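Local coordinates for protein tyrosine phosphatase PRL-1 (Leishmania major, PDB 3S4O), which removes phosphate from phosphotyrosine in proteins and may act as a virulence factor that supports survival inside host macrophages, at residues Ala85-Asp88 / Ser89-Leu93; Gly135-Ala139 / Leu140-Ala144; Lys41-His45 / Arg46-His50. All coordinates share one frame; numbering follows the deposited sequence.

Contact 1: Ala85-Asp88 / Ser89-Leu93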
ATOM      1  N   ALA A  85     -11.220  10.919  -3.080  1.00 31.14           N
ATOM      2  CA  ALA A  85     -11.980   9.706  -2.690  1.00 30.61           C
ATOM      3  C   ALA A  85     -11.056   8.524  -2.331  1.00 28.71           C
ATOM      4  O   ALA A  85     -11.237   7.866  -1.312  1.00 28.94           O
ATOM      5  CB  ALA A  85     -12.958   9.310  -3.801  1.00 30.72           C
ATOM      6  N   VAL A  86     -10.050   8.273  -3.159  1.00 28.12           N
ATOM      7  CA  VAL A  86      -9.091   7.181  -2.892  1.00 26.91           C
ATOM      8  C   VAL A  86      -8.309   7.442  -1.616  1.00 27.01           C
ATOM      9  O   VAL A  86      -8.090   6.532  -0.813  1.00 26.41           O
ATOM     10  CB  VAL A  86      -8.076   6.986  -4.032  1.00 26.02           C
ATOM     11  CG1 VAL A  86      -6.958   6.019  -3.613  1.00 24.30           C
ATOM     12  CG2 VAL A  86      -8.790   6.498  -5.280  1.00 26.38           C
ATOM     13  N   LEU A  87      -7.883   8.689  -1.454  1.00 27.98           N
ATOM     14  CA  LEU A  87      -7.078   9.087  -0.308  1.00 28.83           C
ATOM     15  C   LEU A  87      -7.846   8.890   0.990  1.00 29.14           C
ATOM     16  O   LEU A  87      -7.316   8.340   1.958  1.00 28.04           O
ATOM     17  CB  LEU A  87      -6.688  10.564  -0.437  1.00 30.04           C
ATOM     18  CG  LEU A  87      -6.018  11.187   0.791  1.00 31.31           C
ATOM     19  CD1 LEU A  87      -4.690  10.519   1.031  1.00 31.06           C
ATOM     20  CD2 LEU A  87      -5.852  12.696   0.644  1.00 32.70           C
ATOM     21  N   ASP A  88      -9.083   9.370   1.007  1.00 30.27           N
ATOM     22  CA  ASP A  88      -9.940   9.236   2.189  1.00 31.93           C
ATOM     23  C   ASP A  88     -10.226   7.769   2.505  1.00 29.90           C
ATOM     24  O   ASP A  88     -10.260   7.385   3.664  1.00 29.15           O
ATOM     25  CB  ASP A  88     -11.234  10.039   2.027  1.00 35.01           C
ATOM     26  CG  ASP A  88     -10.999  11.552   2.129  1.00 40.34           C
ATOM     27  OD1 ASP A  88      -9.937  11.968   2.663  1.00 44.20           O
ATOM     28  OD2 ASP A  88     -11.872  12.333   1.671  1.00 43.60           O
ATOM     29  N   SER A  89     -10.403   6.956   1.467  1.00 28.44           N
ATOM     30  CA  SER A  89     -10.666   5.522   1.656  1.00 27.49           C
ATOM     31  C   SER A  89      -9.439   4.813   2.229  1.00 26.20           C
ATOM     32  O   SER A  89      -9.561   3.911   3.036  1.00 25.36           O
ATOM     33  CB  SER A  89     -11.078   4.871   0.332  1.00 27.33           C
ATOM     34  OG  SER A  89     -12.448   5.123   0.022  1.00 27.56           O
ATOM     35  N   TRP A  90      -8.266   5.251   1.779  1.00 25.65           N
ATOM     36  CA  TRP A  90      -6.968   4.716   2.196  1.00 24.78           C
ATOM     37  C   TRP A  90      -6.717   5.034   3.644  1.00 26.10           C
ATOM     38  O   TRP A  90      -6.394   4.142   4.427  1.00 26.84           O
ATOM     39  CB  TRP A  90      -5.868   5.318   1.313  1.00 24.36           C
ATOM     40  CG  TRP A  90      -4.417   4.908   1.525  1.00 23.72           C
ATOM     41  CD1 TRP A  90      -3.354   5.755   1.633  1.00 24.22           C
ATOM     42  CD2 TRP A  90      -3.859   3.580   1.532  1.00 23.31           C
ATOM     43  NE1 TRP A  90      -2.186   5.045   1.757  1.00 23.96           N
ATOM     44  CE2 TRP A  90      -2.471   3.707   1.700  1.00 23.35           C
ATOM     45  CE3 TRP A  90      -4.399   2.302   1.430  1.00 23.47           C
ATOM     46  CZ2 TRP A  90      -1.618   2.606   1.759  1.00 23.29           C
ATOM     47  CZ3 TRP A  90      -3.544   1.204   1.507  1.00 23.22           C
ATOM     48  CH2 TRP A  90      -2.175   1.367   1.660  1.00 23.06           C
ATOM     49  N   LEU A  91      -6.905   6.297   4.013  1.00 26.90           N
ATOM     50  CA  LEU A  91      -6.721   6.707   5.398  1.00 27.75           C
ATOM     51  C   LEU A  91      -7.748   6.031   6.312  1.00 28.50           C
ATOM     52  O   LEU A  91      -7.429   5.667   7.450  1.00 27.74           O
ATOM     53  CB  LEU A  91      -6.810   8.233   5.554  1.00 29.28           C
ATOM     54  CG  LEU A  91      -5.788   9.125   4.837  1.00 29.45           C
ATOM     55  CD1 LEU A  91      -6.236  10.610   4.946  1.00 30.88           C
ATOM     56  CD2 LEU A  91      -4.399   8.948   5.384  1.00 29.59           C
ATOM     57  N   LYS A  92      -8.970   5.853   5.812  1.00 28.89           N
ATOM     58  CA  LYS A  92     -10.020   5.188   6.598  1.00 30.94           C
ATOM     59  C   LYS A  92      -9.605   3.753   6.940  1.00 30.19           C
ATOM     60  O   LYS A  92      -9.730   3.316   8.083  1.00 30.98           O
ATOM     61  CB  LYS A  92     -11.369   5.169   5.861  1.00 31.34           C
ATOM     62  CG  LYS A  92     -12.486   4.416   6.620  1.00 33.25           C
ATOM     63  CD  LYS A  92     -12.940   5.169   7.867  1.00 34.86           C
ATOM     64  CE  LYS A  92     -14.116   4.502   8.552  1.00 36.30           C
ATOM     65  NZ  LYS A  92     -14.925   5.462   9.368  1.00 38.91           N
ATOM     66  N   LEU A  93      -9.116   3.041   5.926  1.00 28.75           N
ATOM     67  CA  LEU A  93      -8.620   1.671   6.082  1.00 27.88           C
ATOM     68  C   LEU A  93      -7.450   1.601   7.076  1.00 27.73           C
ATOM     69  O   LEU A  93      -7.395   0.731   7.928  1.00 27.68           O
ATOM     70  CB  LEU A  93      -8.173   1.112   4.723  1.00 26.96           C
ATOM     71  CG  LEU A  93      -7.423  -0.226   4.692  1.00 27.08           C
ATOM     72  CD1 LEU A  93      -8.311  -1.386   5.135  1.00 27.58           C
ATOM     73  CD2 LEU A  93      -6.863  -0.493   3.313  1.00 26.40           C
TER
HETATM   74  O   HOH W   1     -13.459   7.397  -0.260  1.00 30.80           O

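Contact 2: Gly135-Ala139 / Leu140-Ala144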
ATOM      1  N   GLY A 135       3.784   7.510   9.738  1.00 35.57           N
ATOM      2  CA  GLY A 135       5.194   7.444  10.115  1.00 37.52           C
ATOM      3  C   GLY A 135       5.791   8.796  10.456  1.00 40.12           C
ATOM      4  O   GLY A 135       6.877   8.867  11.017  1.00 41.23           O
ATOM      5  N   ASN A 136       5.059   9.861  10.129  1.00 41.30           N
ATOM      6  CA  ASN A 136       5.516  11.256  10.285  1.00 45.28           C
ATOM      7  C   ASN A 136       6.857  11.533   9.605  1.00 46.23           C
ATOM      8  O   ASN A 136       7.632  12.373  10.036  1.00 48.28           O
ATOM      9  CB  ASN A 136       5.536  11.679  11.761  1.00 49.31           C
ATOM     10  CG  ASN A 136       4.131  11.968  12.307  1.00 50.58           C
ATOM     11  OD1 ASN A 136       3.176  12.137  11.544  1.00 50.54           O
ATOM     12  ND2 ASN A 136       4.005  12.015  13.631  1.00 52.72           N
ATOM     13  N   VAL A 137       7.092  10.812   8.517  1.00 45.43           N
ATOM     14  CA  VAL A 137       8.263  11.002   7.677  1.00 45.79           C
ATOM     15  C   VAL A 137       7.976  12.147   6.709  1.00 45.72           C
ATOM     16  O   VAL A 137       6.871  12.260   6.173  1.00 44.92           O
ATOM     17  CB  VAL A 137       8.577   9.719   6.865  1.00 44.64           C
ATOM     18  CG1 VAL A 137       9.806   9.922   5.974  1.00 45.06           C
ATOM     19  CG2 VAL A 137       8.787   8.527   7.803  1.00 43.57           C
ATOM     20  N   SER A 138       8.964  13.003   6.492  1.00 50.86           N
ATOM     21  CA  SER A 138       8.822  14.074   5.513  1.00 50.50           C
ATOM     22  C   SER A 138       8.616  13.512   4.110  1.00 46.45           C
ATOM     23  O   SER A 138       9.128  12.437   3.772  1.00 44.14           O
ATOM     24  CB  SER A 138      10.057  14.983   5.494  1.00 53.95           C
ATOM     25  OG  SER A 138      11.132  14.348   4.819  1.00 52.45           O
ATOM     26  N   ALA A 139       7.891  14.268   3.294  1.00 45.56           N
ATOM     27  CA  ALA A 139       7.586  13.856   1.936  1.00 43.18           C
ATOM     28  C   ALA A 139       8.851  13.468   1.172  1.00 44.31           C
ATOM     29  O   ALA A 139       8.895  12.412   0.538  1.00 43.90           O
ATOM     30  CB  ALA A 139       6.829  14.950   1.202  1.00 43.23           C
ATOM     31  N   LEU A 140       9.882  14.303   1.250  1.00 48.22           N
ATOM     32  CA  LEU A 140      11.132  14.042   0.520  1.00 49.95           C
ATOM     33  C   LEU A 140      11.834  12.761   0.983  1.00 48.91           C
ATOM     34  O   LEU A 140      12.443  12.062   0.174  1.00 48.76           O
ATOM     35  CB  LEU A 140      12.095  15.223   0.641  1.00 55.89           C
ATOM     36  CG  LEU A 140      11.764  16.477  -0.191  1.00 59.55           C
ATOM     37  CD1 LEU A 140      12.911  17.487  -0.043  1.00 64.35           C
ATOM     38  CD2 LEU A 140      11.455  16.175  -1.681  1.00 57.74           C
ATOM     39  N   ASP A 141      11.746  12.461   2.277  1.00 48.79           N
ATOM     40  CA  ASP A 141      12.345  11.241   2.825  1.00 49.35           C
ATOM     41  C   ASP A 141      11.504   9.997   2.487  1.00 45.78           C
ATOM     42  O   ASP A 141      12.046   8.899   2.355  1.00 46.61           O
ATOM     43  CB  ASP A 141      12.518  11.326   4.350  1.00 52.46           C
ATOM     44  CG  ASP A 141      13.609  12.309   4.788  1.00 57.75           C
ATOM     45  OD1 ASP A 141      14.573  12.562   4.031  1.00 59.42           O
ATOM     46  OD2 ASP A 141      13.496  12.826   5.925  1.00 61.09           O
ATOM     47  N   ALA A 142      10.187  10.160   2.372  1.00 42.10           N
ATOM     48  CA  ALA A 142       9.326   9.033   2.013  1.00 39.96           C
ATOM     49  C   ALA A 142       9.594   8.620   0.579  1.00 39.74           C
ATOM     50  O   ALA A 142       9.573   7.430   0.255  1.00 40.85           O
ATOM     51  CB  ALA A 142       7.863   9.378   2.196  1.00 37.50           C
ATOM     52  N   ILE A 143       9.837   9.611  -0.276  1.00 40.26           N
ATOM     53  CA  ILE A 143      10.103   9.373  -1.695  1.00 40.46           C
ATOM     54  C   ILE A 143      11.451   8.677  -1.861  1.00 42.88           C
ATOM     55  O   ILE A 143      11.570   7.696  -2.592  1.00 43.89           O
ATOM     56  CB  ILE A 143      10.104  10.691  -2.513  1.00 41.68           C
ATOM     57  CG1 ILE A 143       8.701  11.298  -2.573  1.00 40.54           C
ATOM     58  CG2 ILE A 143      10.572  10.443  -3.937  1.00 42.06           C
ATOM     59  CD1 ILE A 143       8.683  12.736  -3.113  1.00 42.77           C
ATOM     60  N   ALA A 144      12.460   9.187  -1.170  1.00 45.12           N
ATOM     61  CA  ALA A 144      13.794   8.608  -1.218  1.00 49.40           C
ATOM     62  C   ALA A 144      13.764   7.154  -0.742  1.00 50.38           C
ATOM     63  O   ALA A 144      14.412   6.291  -1.331  1.00 53.70           O
ATOM     64  CB  ALA A 144      14.763   9.423  -0.357  1.00 51.91           C
TER
HETATM   65  O   HOH W   2      11.656  12.026   7.679  1.00 43.46           O

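Contact 3: Lys41-His45 / Arg46-His50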
ATOM      1  N   LYS A  41      -1.543 -17.589  -2.989  1.00 40.97           N
ATOM      2  CA  LYS A  41      -0.743 -18.361  -2.026  1.00 43.58           C
ATOM      3  C   LYS A  41       0.412 -17.516  -1.489  1.00 42.89           C
ATOM      4  O   LYS A  41       0.681 -17.502  -0.290  1.00 41.30           O
ATOM      5  CB  LYS A  41      -0.195 -19.650  -2.653  1.00 47.57           C
ATOM      6  CG  LYS A  41      -0.889 -20.913  -2.148  1.00 50.94           C
ATOM      7  CD  LYS A  41      -0.106 -22.188  -2.453  1.00 54.59           C
ATOM      8  CE  LYS A  41      -0.887 -23.430  -1.992  1.00 57.00           C
ATOM      9  NZ  LYS A  41      -0.520 -24.671  -2.746  1.00 60.80           N
ATOM     10  N   GLU A  42       1.080 -16.812  -2.397  1.00 43.78           N
ATOM     11  CA  GLU A  42       2.242 -15.991  -2.040  1.00 45.07           C
ATOM     12  C   GLU A  42       1.834 -14.789  -1.176  1.00 40.49           C
ATOM     13  O   GLU A  42       2.600 -14.339  -0.332  1.00 40.37           O
ATOM     14  CB  GLU A  42       3.015 -15.528  -3.293  1.00 49.43           C
ATOM     15  CG  GLU A  42       3.890 -16.622  -3.975  1.00 56.84           C
ATOM     16  CD  GLU A  42       4.811 -17.374  -3.004  1.00 64.70           C
ATOM     17  OE1 GLU A  42       5.903 -16.853  -2.685  1.00 68.49           O
ATOM     18  OE2 GLU A  42       4.440 -18.488  -2.560  1.00 71.41           O
ATOM     19  N   LEU A  43       0.623 -14.284  -1.382  1.00 36.75           N
ATOM     20  CA  LEU A  43       0.078 -13.238  -0.517  1.00 33.34           C
ATOM     21  C   LEU A  43      -0.229 -13.821   0.880  1.00 33.02           C
ATOM     22  O   LEU A  43       0.091 -13.213   1.896  1.00 31.77           O
ATOM     23  CB  LEU A  43      -1.191 -12.611  -1.111  1.00 31.86           C
ATOM     24  CG  LEU A  43      -1.114 -11.786  -2.403  1.00 31.29           C
ATOM     25  CD1 LEU A  43      -2.508 -11.308  -2.749  1.00 30.44           C
ATOM     26  CD2 LEU A  43      -0.159 -10.622  -2.294  1.00 29.82           C
ATOM     27  N   GLN A  44      -0.854 -14.992   0.909  1.00 33.64           N
ATOM     28  CA  GLN A  44      -1.183 -15.664   2.170  1.00 34.58           C
ATOM     29  C   GLN A  44       0.086 -15.996   2.963  1.00 35.42           C
ATOM     30  O   GLN A  44       0.123 -15.847   4.177  1.00 34.58           O
ATOM     31  CB  GLN A  44      -1.948 -16.962   1.917  1.00 36.13           C
ATOM     32  CG  GLN A  44      -3.414 -16.796   1.548  1.00 35.77           C
ATOM     33  CD  GLN A  44      -4.072 -18.143   1.290  1.00 38.02           C
ATOM     34  OE1 GLN A  44      -3.404 -19.121   0.954  1.00 39.46           O
ATOM     35  NE2 GLN A  44      -5.384 -18.205   1.469  1.00 38.74           N
ATOM     36  N   HIS A  45       1.116 -16.436   2.245  1.00 37.40           N
ATOM     37  CA  HIS A  45       2.417 -16.797   2.833  1.00 39.19           C
ATOM     38  C   HIS A  45       3.181 -15.603   3.393  1.00 38.77           C
ATOM     39  O   HIS A  45       4.138 -15.779   4.134  1.00 40.55           O
ATOM     40  CB  HIS A  45       3.301 -17.488   1.793  1.00 40.79           C
ATOM     41  CG  HIS A  45       3.006 -18.949   1.638  1.00 42.76           C
ATOM     42  ND1 HIS A  45       3.979 -19.879   1.340  1.00 45.29           N
ATOM     43  CD2 HIS A  45       1.846 -19.639   1.745  1.00 42.96           C
ATOM     44  CE1 HIS A  45       3.428 -21.078   1.265  1.00 47.25           C
ATOM     45  NE2 HIS A  45       2.132 -20.958   1.503  1.00 45.70           N
ATOM     46  N   ARG A  46       2.773 -14.396   3.010  1.00 37.71           N
ATOM     47  CA  ARG A  46       3.362 -13.156   3.541  1.00 36.34           C
ATOM     48  C   ARG A  46       2.381 -12.439   4.470  1.00 34.55           C
ATOM     49  O   ARG A  46       2.560 -11.262   4.796  1.00 33.80           O
ATOM     50  CB  ARG A  46       3.781 -12.241   2.391  1.00 35.67           C
ATOM     51  CG  ARG A  46       5.039 -12.699   1.721  1.00 37.79           C
ATOM     52  CD  ARG A  46       5.244 -11.981   0.414  1.00 38.51           C
ATOM     53  NE  ARG A  46       6.417 -12.483  -0.295  1.00 41.33           N
ATOM     54  CZ  ARG A  46       6.484 -13.670  -0.895  1.00 44.53           C
ATOM     55  NH1 ARG A  46       5.435 -14.497  -0.904  1.00 45.32           N
ATOM     56  NH2 ARG A  46       7.613 -14.035  -1.493  1.00 46.89           N
ATOM     57  N   GLY A  47       1.332 -13.154   4.868  1.00 33.44           N
ATOM     58  CA  GLY A  47       0.384 -12.663   5.836  1.00 32.39           C
ATOM     59  C   GLY A  47      -0.474 -11.496   5.406  1.00 31.19           C
ATOM     60  O   GLY A  47      -0.993 -10.770   6.253  1.00 30.96           O
ATOM     61  N   VAL A  48      -0.675 -11.337   4.099  1.00 30.35           N
ATOM     62  CA  VAL A  48      -1.414 -10.188   3.602  1.00 28.59           C
ATOM     63  C   VAL A  48      -2.861 -10.188   4.082  1.00 28.09           C
ATOM     64  O   VAL A  48      -3.591 -11.152   3.907  1.00 28.96           O
ATOM     65  CB  VAL A  48      -1.372 -10.063   2.063  1.00 28.38           C
ATOM     66  CG1 VAL A  48      -2.309  -8.945   1.611  1.00 26.45           C
ATOM     67  CG2 VAL A  48       0.075  -9.790   1.601  1.00 28.46           C
ATOM     68  N   ARG A  49      -3.259  -9.063   4.656  1.00 27.82           N
ATOM     69  CA  ARG A  49      -4.595  -8.871   5.206  1.00 28.84           C
ATOM     70  C   ARG A  49      -5.485  -8.145   4.188  1.00 27.90           C
ATOM     71  O   ARG A  49      -6.656  -8.480   4.003  1.00 29.09           O
ATOM     72  CB  ARG A  49      -4.475  -8.066   6.522  1.00 29.34           C
ATOM     73  CG  ARG A  49      -5.786  -7.761   7.249  1.00 30.91           C
ATOM     74  CD  ARG A  49      -6.429  -9.003   7.873  1.00 32.88           C
ATOM     75  NE  ARG A  49      -7.233  -9.756   6.910  1.00 34.73           N
ATOM     76  CZ  ARG A  49      -8.478  -9.444   6.534  1.00 36.74           C
ATOM     77  NH1 ARG A  49      -9.118  -8.395   7.050  1.00 36.33           N
ATOM     78  NH2 ARG A  49      -9.102 -10.206   5.638  1.00 38.84           N
ATOM     79  N   HIS A  50      -4.904  -7.137   3.553  1.00 27.11           N
ATOM     80  CA  HIS A  50      -5.613  -6.246   2.634  1.00 26.43           C
ATOM     81  C   HIS A  50      -4.848  -6.148   1.313  1.00 25.51           C
ATOM     82  O   HIS A  50      -3.634  -6.009   1.308  1.00 24.79           O
ATOM     83  CB  HIS A  50      -5.729  -4.841   3.237  1.00 26.18           C
ATOM     84  CG  HIS A  50      -6.631  -4.765   4.428  1.00 27.00           C
ATOM     85  ND1 HIS A  50      -8.005  -4.852   4.325  1.00 28.45           N
ATOM     86  CD2 HIS A  50      -6.359  -4.611   5.746  1.00 27.54           C
ATOM     87  CE1 HIS A  50      -8.541  -4.774   5.532  1.00 29.28           C
ATOM     88  NE2 HIS A  50      -7.564  -4.625   6.413  1.00 29.09           N
TER

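Contact 1: Ala85-Asp88 / Ser89-Leu93
The indole of W90 is the large flat group here, yet the ring makes no close contact with A85-D88; the side chain meets it through CB, 3.3 Å from V86 O, with L87 O close beside it. With CG anti to the backbone N (chi1 -179°), the ring is carried off the helix. Its NE1 gives a hydrogen bond to L126 O, which ties the rotation of the buried ring to the next helix. D88, whose carboxylate is the other flat group, is exposed. The backbone between these groups is regular alpha helix: L91 N bonds to L87 O at 2.9 Å and nearly straight (168°), and K92 N reaches D88 O at the same 2.9 Å. One turn apart, L87 and L91 run side by side and point the same way, CD1 of L87 lying 4.2 Å from CG of L91, so they form a short apolar ridge. The hydroxyl of S89 lies beside its own backbone N (chi1 -79°). A water bridges S89 OG and A85 O, 2.5 Å from each, both short, and donates to A85 O. This is the start of helix 84-103, with one face exposed and the other buried. L87 and W90 pack on L129 of helix 122-133, L91 reaches Y134 and Y165, and the indole also touches V52, I112 and V114 of the central sheet.

Contact 2: Gly135-Ala139 / Leu140-Ala144
V137 and D141 meet at a slant: CG1 of V137, anti to its backbone N at chi1 180°, approaches CB of D141 to 3.5 Å and passes on toward the next residue, where it is 4.3 Å from CB of A142. That second touch joins the residue before the N-cap to the one four places beyond the cap, the pairing of a hydrophobic staple, here a small one. S138 is the N-cap itself. Its OG, set between the backbone N and the carbonyl carbon (chi1 76°), faces the first turn of helix 139-149 and accepts a bond from D141 N at 3.2 Å (151°). The carboxylate of D141 folds back over the same hydroxyl, and S138 OG gives D141 OD2 a weak bond of 3.0 Å. A direct bond from S138 N to that carboxylate would complete a capping box; instead a water spans the gap, accepting from S138 N and donating to D141 OD2 at 2.7 Å. Below the cap the helical ladder starts at once, with A142 N on S138 O at 2.9 Å. Behind it A139 and I143 pack on helix 156-164, while the bond between the V137 and L131 backbones ties the turn to helix 122-133. Chemically, the serine oxygen satisfies the D141 N-H and the acid serves S138 N only through water; the positive end of the helix dipole would probably favour a charged D141.

Contact 3: Lys41-His45 / Arg46-His50
R46 reaches back over E42 just where a Schellman motif ends helix 36-44 and turns the chain into strand 48-53. One nitrogen does the work: R46 NH1 bonds to the backbone O of E42 at 2.9 Å and to E42 OE1 at 3.0 Å, the latter a salt bridge. Both oxygens lie near the guanidinium plane, but OE1 is met from above its carboxylate, the two planes standing 71° apart. The R46 chain is extended from CG to NE, and E42 bends at chi2 (-50°), which brings its carboxylate round to NH1. R46 is itself the third residue of the type I turn from Q44 to G47, in which G47 N bonds to Q44 O at 3.0 Å. G47, the C-prime residue with positive phi, a conformation that favours glycine, lets the chain turn out of the helix, and V48 N bonds back to L43 O at 3.0 Å, nearly straight. L43 O also accepts from R46 N, the two donors arriving from opposite faces of its plane. Further out, L43 packs on L28 and V48 on L26, both of strand 21-28, and Q44 NE2 bonds to R67 O. The bend thus closes the helical part of a beta-alpha-beta crossover from strand 21-28 to strand 48-53. On its buried side V48 CG2 lies 3.4 Å from L43 O and 4.0 Å from L43 CD2.

Overall arrangement
Contact 3 ends one helix, contact 1 opens the long helix 84-103, and contact 2 begins helix 139-149. Contact 1 reaches deepest, its W90 lying between the sheet and helix 122-133; contacts 2 and 3 combine exposed or partly exposed polar groups with a few buried apolar ones, on opposite sides of the chain's centre, about 26 Å apart between centres. Contacts 1 and 3 touch, L93 of the helix packing on H50 of the strand, whereas contact 2 touches neither. Regular backbone bonds and one leucine pair mark the first turns of helix 84-103, a serine-acid cap serves a helix start, and a glycine turn with a salt bridge serves a helix end.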